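Local coordinates for mannosyl-glycoprotein endo-beta-N-acetylglucosamidase-like domain-containing protein (PDB 4KT3) that probably cleaves glycosidic bonds of peptidoglycan as a type VI secretion effector, and is held here in complex with its immunity protein, at residues V59-Y72 and Y163-M175. Residues are numbered along the deposited sequence; the frame is centred on the assembly and turned at random.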
ATOM      1  N   VAL A  59      -8.567  13.761 -11.144  1.00 12.49           N
ATOM      2  CA  VAL A  59      -7.483  12.836 -11.450  1.00 10.59           C
ATOM      3  C   VAL A  59      -6.947  12.124 -10.201  1.00 12.03           C
ATOM      4  O   VAL A  59      -6.584  10.948 -10.258  1.00 12.11           O
ATOM      5  CB  VAL A  59      -6.346  13.534 -12.246  1.00 13.68           C
ATOM      6  CG1 VAL A  59      -5.666  14.605 -11.424  1.00 14.93           C
ATOM      7  CG2 VAL A  59      -5.356  12.498 -12.756  1.00 15.18           C
ATOM      8  N   GLU A  60      -6.914  12.828  -9.076  1.00 10.40           N
ATOM      9  CA  GLU A  60      -6.432  12.236  -7.832  1.00 12.33           C
ATOM     10  C   GLU A  60      -7.269  11.049  -7.370  1.00 12.25           C
ATOM     11  O   GLU A  60      -6.778  10.201  -6.623  1.00 12.22           O
ATOM     12  CB  GLU A  60      -6.359  13.280  -6.712  1.00 12.12           C
ATOM     13  CG  GLU A  60      -7.679  13.950  -6.333  1.00 13.04           C
ATOM     14  CD  GLU A  60      -7.924  15.278  -7.058  1.00 12.22           C
ATOM     15  OE1 GLU A  60      -7.446  15.454  -8.206  1.00 14.05           O
ATOM     16  OE2 GLU A  60      -8.618  16.133  -6.468  1.00 15.52           O
ATOM     17  N   ASN A  61      -8.524  10.979  -7.787  1.00 11.13           N
ATOM     18  CA  ASN A  61      -9.346   9.829  -7.396  1.00 11.55           C
ATOM     19  C   ASN A  61      -8.815   8.559  -8.064  1.00 10.89           C
ATOM     20  O   ASN A  61      -8.676   7.500  -7.420  1.00 13.38           O
ATOM     21  CB  ASN A  61     -10.806  10.022  -7.773  1.00 12.01           C
ATOM     22  CG  ASN A  61     -11.496  11.115  -6.965  1.00 12.57           C
ATOM     23  OD1 ASN A  61     -10.857  12.029  -6.446  1.00 13.46           O
ATOM     24  ND2 ASN A  61     -12.818  11.032  -6.876  1.00 13.04           N
ATOM     25  N   LEU A  62      -8.533   8.664  -9.358  1.00 11.12           N
ATOM     26  CA  LEU A  62      -8.005   7.546 -10.130  1.00  9.70           C
ATOM     27  C   LEU A  62      -6.567   7.210  -9.722  1.00 10.79           C
ATOM     28  O   LEU A  62      -6.225   6.036  -9.530  1.00 11.27           O
ATOM     29  CB  LEU A  62      -8.073   7.854 -11.624  1.00 11.91           C
ATOM     30  CG  LEU A  62      -7.669   6.727 -12.577  1.00 14.44           C
ATOM     31  CD1 LEU A  62      -8.605   5.536 -12.468  1.00 14.72           C
ATOM     32  CD2 LEU A  62      -7.576   7.248 -14.026  1.00 15.03           C
ATOM     33  N   LEU A  63      -5.728   8.238  -9.611  1.00  9.75           N
ATOM     34  CA  LEU A  63      -4.337   8.044  -9.250  1.00  8.73           C
ATOM     35  C   LEU A  63      -4.221   7.535  -7.811  1.00  9.98           C
ATOM     36  O   LEU A  63      -3.363   6.707  -7.502  1.00 10.02           O
ATOM     37  CB  LEU A  63      -3.576   9.356  -9.449  1.00 10.05           C
ATOM     38  CG  LEU A  63      -2.065   9.338  -9.189  1.00 10.50           C
ATOM     39  CD1 LEU A  63      -1.341   8.275 -10.006  1.00 12.46           C
ATOM     40  CD2 LEU A  63      -1.448  10.715  -9.468  1.00 11.30           C
ATOM     41  N   GLY A  64      -5.104   8.021  -6.943  1.00  9.78           N
ATOM     42  CA  GLY A  64      -5.184   7.552  -5.562  1.00 10.06           C
ATOM     43  C   GLY A  64      -5.526   6.075  -5.488  1.00  9.02           C
ATOM     44  O   GLY A  64      -4.954   5.335  -4.680  1.00  9.39           O
ATOM     45  N   LEU A  65      -6.475   5.637  -6.309  1.00  9.70           N
ATOM     46  CA  LEU A  65      -6.801   4.217  -6.371  1.00  9.99           C
ATOM     47  C   LEU A  65      -5.574   3.414  -6.810  1.00  8.74           C
ATOM     48  O   LEU A  65      -5.261   2.386  -6.193  1.00  9.92           O
ATOM     49  CB  LEU A  65      -8.008   3.935  -7.264  1.00 11.06           C
ATOM     50  CG  LEU A  65      -8.391   2.453  -7.375  1.00 12.14           C
ATOM     51  CD1 LEU A  65      -8.711   1.831  -6.020  1.00 12.03           C
ATOM     52  CD2 LEU A  65      -9.572   2.294  -8.335  1.00 12.90           C
ATOM     53  N   ALA A  66      -4.856   3.882  -7.827  1.00 10.08           N
ATOM     54  CA  ALA A  66      -3.646   3.177  -8.246  1.00  9.28           C
ATOM     55  C   ALA A  66      -2.611   3.132  -7.105  1.00  9.63           C
ATOM     56  O   ALA A  66      -1.930   2.128  -6.923  1.00 11.09           O
ATOM     57  CB  ALA A  66      -3.058   3.815  -9.479  1.00 11.58           C
ATOM     58  N   ALA A  67      -2.466   4.227  -6.362  1.00  9.51           N
ATOM     59  CA  ALA A  67      -1.514   4.263  -5.243  1.00  9.73           C
ATOM     60  C   ALA A  67      -1.867   3.221  -4.174  1.00  9.95           C
ATOM     61  O   ALA A  67      -0.985   2.593  -3.593  1.00 10.94           O
ATOM     62  CB  ALA A  67      -1.469   5.650  -4.625  1.00 11.55           C
ATOM     63  N   GLN A  68      -3.155   3.093  -3.885  1.00  9.90           N
ATOM     64  CA  GLN A  68      -3.673   2.091  -2.959  1.00 10.79           C
ATOM     65  C   GLN A  68      -3.395   0.663  -3.443  1.00 10.08           C
ATOM     66  O   GLN A  68      -2.948  -0.191  -2.682  1.00 12.39           O
ATOM     67  CB  GLN A  68      -5.185   2.313  -2.819  1.00 10.53           C
ATOM     68  CG  GLN A  68      -6.016   1.126  -2.332  1.00 12.63           C
ATOM     69  CD  GLN A  68      -5.812   0.795  -0.863  1.00 13.20           C
ATOM     70  OE1 GLN A  68      -4.783   1.118  -0.266  1.00 14.24           O
ATOM     71  NE2 GLN A  68      -6.801   0.119  -0.273  1.00 14.36           N
ATOM     72  N   GLU A  69      -3.681   0.385  -4.710  1.00  9.60           N
ATOM     73  CA  GLU A  69      -3.572  -0.981  -5.205  1.00 10.23           C
ATOM     74  C   GLU A  69      -2.131  -1.419  -5.397  1.00 10.92           C
ATOM     75  O   GLU A  69      -1.811  -2.606  -5.231  1.00 10.92           O
ATOM     76  CB  GLU A  69      -4.314  -1.134  -6.533  1.00 11.82           C
ATOM     77  CG  GLU A  69      -5.819  -0.850  -6.467  1.00 11.48           C
ATOM     78  CD  GLU A  69      -6.533  -1.801  -5.547  1.00 10.46           C
ATOM     79  OE1 GLU A  69      -6.523  -3.025  -5.827  1.00 12.58           O
ATOM     80  OE2 GLU A  69      -7.101  -1.314  -4.554  1.00 12.53           O
ATOM     81  N   SER A  70      -1.275  -0.470  -5.774  1.00 10.67           N
ATOM     82  CA  SER A  70       0.110  -0.765  -6.151  1.00 10.43           C
ATOM     83  C   SER A  70       1.164  -0.401  -5.115  1.00  9.17           C
ATOM     84  O   SER A  70       2.349  -0.538  -5.390  1.00 10.62           O
ATOM     85  CB  SER A  70       0.444  -0.052  -7.470  1.00 10.32           C
ATOM     86  OG  SER A  70       0.621   1.344  -7.292  1.00 10.68           O
ATOM     87  N   GLN A  71       0.725   0.083  -3.955  1.00  9.72           N
ATOM     88  CA  GLN A  71       1.639   0.554  -2.915  1.00  9.52           C
ATOM     89  C   GLN A  71       2.592   1.597  -3.526  1.00 10.62           C
ATOM     90  O   GLN A  71       3.826   1.518  -3.432  1.00 10.70           O
ATOM     91  CB  GLN A  71       2.406  -0.616  -2.280  1.00 10.95           C
ATOM     92  CG  GLN A  71       1.499  -1.612  -1.524  1.00 11.03           C
ATOM     93  CD  GLN A  71       0.626  -2.458  -2.453  1.00 11.69           C
ATOM     94  OE1 GLN A  71      -0.618  -2.497  -2.324  1.00 16.26           O
ATOM     95  NE2 GLN A  71       1.262  -3.128  -3.384  1.00 10.42           N
ATOM     96  N   TYR A  72       1.981   2.593  -4.138  1.00  9.56           N
ATOM     97  CA  TYR A  72       2.694   3.666  -4.807  1.00  9.21           C
ATOM     98  C   TYR A  72       3.739   3.090  -5.761  1.00 11.06           C
ATOM     99  O   TYR A  72       4.892   3.531  -5.822  1.00 11.37           O
ATOM    100  CB  TYR A  72       3.308   4.633  -3.791  1.00 10.95           C
ATOM    101  CG  TYR A  72       2.318   5.601  -3.154  1.00 10.74           C
ATOM    102  CD1 TYR A  72       2.085   6.841  -3.718  1.00 11.46           C
ATOM    103  CD2 TYR A  72       1.638   5.282  -1.971  1.00 14.83           C
ATOM    104  CE1 TYR A  72       1.204   7.745  -3.142  1.00 12.26           C
ATOM    105  CE2 TYR A  72       0.742   6.191  -1.383  1.00 14.33           C
ATOM    106  CZ  TYR A  72       0.554   7.428  -1.972  1.00 14.82           C
ATOM    107  OH  TYR A  72      -0.293   8.375  -1.432  1.00 16.06           O
ATOM    108  N   TYR A 163     -10.441   5.355   4.464  1.00 16.84           N
ATOM    109  CA  TYR A 163      -9.046   5.013   4.230  1.00 15.80           C
ATOM    110  C   TYR A 163      -8.639   5.377   2.791  1.00 15.38           C
ATOM    111  O   TYR A 163      -7.609   6.016   2.572  1.00 15.54           O
ATOM    112  CB  TYR A 163      -8.802   3.524   4.535  1.00 15.74           C
ATOM    113  CG  TYR A 163      -7.367   3.072   4.325  1.00 15.47           C
ATOM    114  CD1 TYR A 163      -6.953   2.551   3.107  1.00 15.09           C
ATOM    115  CD2 TYR A 163      -6.433   3.168   5.341  1.00 16.25           C
ATOM    116  CE1 TYR A 163      -5.633   2.152   2.904  1.00 14.58           C
ATOM    117  CE2 TYR A 163      -5.119   2.764   5.154  1.00 14.79           C
ATOM    118  CZ  TYR A 163      -4.729   2.254   3.937  1.00 13.75           C
ATOM    119  OH  TYR A 163      -3.434   1.849   3.735  1.00 13.56           O
ATOM    120  N   LEU A 164      -9.454   4.991   1.812  1.00 16.35           N
ATOM    121  CA  LEU A 164      -9.135   5.299   0.426  1.00 15.42           C
ATOM    122  C   LEU A 164      -9.237   6.804   0.179  1.00 14.89           C
ATOM    123  O   LEU A 164      -8.415   7.378  -0.532  1.00 14.46           O
ATOM    124  CB  LEU A 164     -10.066   4.556  -0.529  1.00 15.36           C
ATOM    125  CG  LEU A 164      -9.889   4.844  -2.028  1.00 14.58           C
ATOM    126  CD1 LEU A 164      -8.467   4.594  -2.477  1.00 15.36           C
ATOM    127  CD2 LEU A 164     -10.829   3.972  -2.832  1.00 17.63           C
ATOM    128  N   ALA A 165     -10.255   7.436   0.755  1.00 18.72           N
ATOM    129  CA  ALA A 165     -10.439   8.867   0.572  1.00 16.91           C
ATOM    130  C   ALA A 165      -9.216   9.635   1.081  1.00 16.78           C
ATOM    131  O   ALA A 165      -8.796  10.624   0.474  1.00 19.84           O
ATOM    132  CB  ALA A 165     -11.722   9.340   1.271  1.00 17.13           C
ATOM    133  N   ASP A 166      -8.631   9.173   2.182  1.00 18.38           N
ATOM    134  CA  ASP A 166      -7.426   9.801   2.718  1.00 17.89           C
ATOM    135  C   ASP A 166      -6.243   9.660   1.760  1.00 16.30           C
ATOM    136  O   ASP A 166      -5.446  10.588   1.613  1.00 18.96           O
ATOM    137  CB  ASP A 166      -7.070   9.227   4.091  1.00 20.99           C
ATOM    138  CG  ASP A 166      -7.990   9.740   5.194  1.00 26.07           C
ATOM    139  OD1 ASP A 166      -8.776  10.679   4.931  1.00 27.88           O
ATOM    140  OD2 ASP A 166      -7.920   9.210   6.327  1.00 27.24           O
ATOM    141  N   ILE A 167      -6.128   8.505   1.108  1.00 15.26           N
ATOM    142  CA  ILE A 167      -5.074   8.312   0.104  1.00 14.49           C
ATOM    143  C   ILE A 167      -5.275   9.269  -1.069  1.00 10.91           C
ATOM    144  O   ILE A 167      -4.312   9.864  -1.566  1.00 13.56           O
ATOM    145  CB  ILE A 167      -5.033   6.861  -0.402  1.00 12.68           C
ATOM    146  CG1 ILE A 167      -4.502   5.955   0.712  1.00 13.67           C
ATOM    147  CG2 ILE A 167      -4.148   6.738  -1.631  1.00 14.18           C
ATOM    148  CD1 ILE A 167      -4.580   4.475   0.386  1.00 13.97           C
ATOM    149  N   ILE A 168      -6.522   9.439  -1.490  1.00 12.66           N
ATOM    150  CA  ILE A 168      -6.833  10.333  -2.603  1.00 12.59           C
ATOM    151  C   ILE A 168      -6.427  11.764  -2.250  1.00 14.38           C
ATOM    152  O   ILE A 168      -5.835  12.483  -3.064  1.00 13.75           O
ATOM    153  CB  ILE A 168      -8.341  10.247  -2.948  1.00 13.85           C
ATOM    154  CG1 ILE A 168      -8.615   8.912  -3.654  1.00 12.88           C
ATOM    155  CG2 ILE A 168      -8.775  11.412  -3.818  1.00 14.32           C
ATOM    156  CD1 ILE A 168     -10.095   8.535  -3.737  1.00 13.63           C
ATOM    157  N   ILE A 169      -6.716  12.177  -1.023  1.00 15.68           N
ATOM    158  CA  ILE A 169      -6.364  13.524  -0.585  1.00 18.79           C
ATOM    159  C   ILE A 169      -4.841  13.683  -0.505  1.00 16.75           C
ATOM    160  O   ILE A 169      -4.287  14.729  -0.884  1.00 17.60           O
ATOM    161  CB  ILE A 169      -7.041  13.856   0.758  1.00 19.45           C
ATOM    162  CG1 ILE A 169      -8.555  13.936   0.552  1.00 20.62           C
ATOM    163  CG2 ILE A 169      -6.521  15.178   1.321  1.00 23.72           C
ATOM    164  CD1 ILE A 169      -9.365  13.882   1.832  1.00 26.13           C
ATOM    165  N   ALA A 170      -4.162  12.638  -0.043  1.00 15.49           N
ATOM    166  CA  ALA A 170      -2.701  12.659   0.029  1.00 15.88           C
ATOM    167  C   ALA A 170      -2.084  12.753  -1.367  1.00 16.81           C
ATOM    168  O   ALA A 170      -1.124  13.495  -1.582  1.00 15.85           O
ATOM    169  CB  ALA A 170      -2.183  11.423   0.762  1.00 17.92           C
ATOM    170  N   VAL A 171      -2.629  11.988  -2.304  1.00 13.09           N
ATOM    171  CA  VAL A 171      -2.190  12.056  -3.694  1.00 11.59           C
ATOM    172  C   VAL A 171      -2.388  13.460  -4.264  1.00 12.98           C
ATOM    173  O   VAL A 171      -1.496  13.990  -4.920  1.00 14.53           O
ATOM    174  CB  VAL A 171      -2.867  10.958  -4.561  1.00 11.63           C
ATOM    175  CG1 VAL A 171      -2.758  11.251  -6.061  1.00 13.25           C
ATOM    176  CG2 VAL A 171      -2.245   9.615  -4.253  1.00 12.27           C
ATOM    177  N   ARG A 172      -3.550  14.061  -4.021  1.00 13.99           N
ATOM    178  CA  ARG A 172      -3.798  15.427  -4.468  1.00 14.99           C
ATOM    179  C   ARG A 172      -2.680  16.353  -3.998  1.00 15.30           C
ATOM    180  O   ARG A 172      -2.188  17.184  -4.767  1.00 17.32           O
ATOM    181  CB  ARG A 172      -5.145  15.943  -3.967  1.00 14.44           C
ATOM    182  CG  ARG A 172      -5.582  17.272  -4.594  1.00 15.67           C
ATOM    183  CD  ARG A 172      -6.779  17.878  -3.849  1.00 17.08           C
ATOM    184  NE  ARG A 172      -7.918  16.969  -3.817  1.00 16.98           N
ATOM    185  CZ  ARG A 172      -8.732  16.804  -2.777  1.00 18.78           C
ATOM    186  NH1 ARG A 172      -8.557  17.495  -1.658  1.00 21.52           N
ATOM    187  NH2 ARG A 172      -9.736  15.943  -2.863  1.00 19.28           N
ATOM    188  N   GLY A 173      -2.284  16.216  -2.734  1.00 16.95           N
ATOM    189  CA  GLY A 173      -1.214  17.035  -2.191  1.00 16.20           C
ATOM    190  C   GLY A 173       0.139  16.703  -2.792  1.00 14.93           C
ATOM    191  O   GLY A 173       0.945  17.595  -3.052  1.00 16.94           O
ATOM    192  N   ARG A 174       0.409  15.420  -3.005  1.00 15.32           N
ATOM    193  CA  ARG A 174       1.692  14.999  -3.554  1.00 14.42           C
ATOM    194  C   ARG A 174       1.879  15.418  -5.009  1.00 13.71           C
ATOM    195  O   ARG A 174       3.008  15.508  -5.496  1.00 15.87           O
ATOM    196  CB  ARG A 174       1.880  13.486  -3.370  1.00 15.02           C
ATOM    197  CG  ARG A 174       2.153  13.151  -1.918  1.00 18.32           C
ATOM    198  CD  ARG A 174       2.457  11.699  -1.634  1.00 19.41           C
ATOM    199  NE  ARG A 174       3.067  11.629  -0.292  1.00 26.55           N
ATOM    200  CZ  ARG A 174       2.681  10.853   0.718  1.00 23.31           C
ATOM    201  NH1 ARG A 174       1.680   9.992   0.604  1.00 22.32           N
ATOM    202  NH2 ARG A 174       3.327  10.930   1.873  1.00 25.14           N
HETATM  203  N   MSE A 175       0.782  15.725  -5.689  1.00 12.44           N
HETATM  204  CA  MSE A 175       0.867  16.238  -7.053  1.00 12.37           C
HETATM  205  C   MSE A 175       1.556  17.603  -7.126  1.00 14.40           C
HETATM  206  O   MSE A 175       2.063  17.989  -8.176  1.00 15.54           O
HETATM  207  CB  MSE A 175      -0.535  16.317  -7.684  1.00 11.49           C
HETATM  208  CG  MSE A 175      -1.109  14.962  -8.059  1.00 13.57           C
HETATM  209 SE   MSE A 175      -2.910  15.019  -8.725  0.80 12.34          SE
HETATM  210  CE  MSE A 175      -2.580  15.946 -10.417  1.00 13.66           C
TER
HETATM  211  O   HOH W   1     -10.831  14.582  -5.234  1.00 16.94           O
HETATM  212  O   HOH W   2      -3.420  -0.209   1.743  1.00 14.33           O
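Val171 drops as a knob into the hole formed by Glu60, Leu63, Gly64 and Ala67. Its CG1, anti to the backbone N (chi1 163°), lies against Leu63, 3.7 Å from Leu63 CD2, while its CG2 reaches Gly64 CA at 3.8 Å. At Gly64 the helices come closest, the CA atoms of Gly64 and Ile168 being 4.4 Å apart; Ile168 packs CG1 and CG2 along Glu60 O and Asn61. Ile167 CG2 packs against Gly64 O, and its CD1 meets Gln68. At one end Arg172 NE gives Glu60 OE2 a 2.9 Å hydrogen bond within a salt bridge, arriving from above the carboxylate plane, and a water ties OE2 to Arg172 NH2 and Asn61 OD1; Asn61 ND2 donates to Arg133 O. The pair belong to the lysozyme-clan glucosaminidase domain; the N-to-C directions of 59-70 and 163-174 differ by 113°, their axes 8.1 Å apart. Past the helix end, Ala67 CB lies 3.6 Å above the Tyr72 ring plane, over its centre, and Tyr72 OH, in the guanidinium plane of Arg174, accepts from Arg174 NH1 at 3.3 Å; Arg174 NE is held by Leu31 O. Selenomethionine Met175 lays CE on Val59 CG1 (3.5 Å), beside helix 35-54. Gln68 OE1 meets the edge of the Tyr163 ring and shares a water with its hydroxyl. Both face the immunity lipoprotein, whose Tyr79 O accepts from Gln68 NE2 and whose Glu94 hydrogen-bonds Tyr163 OH.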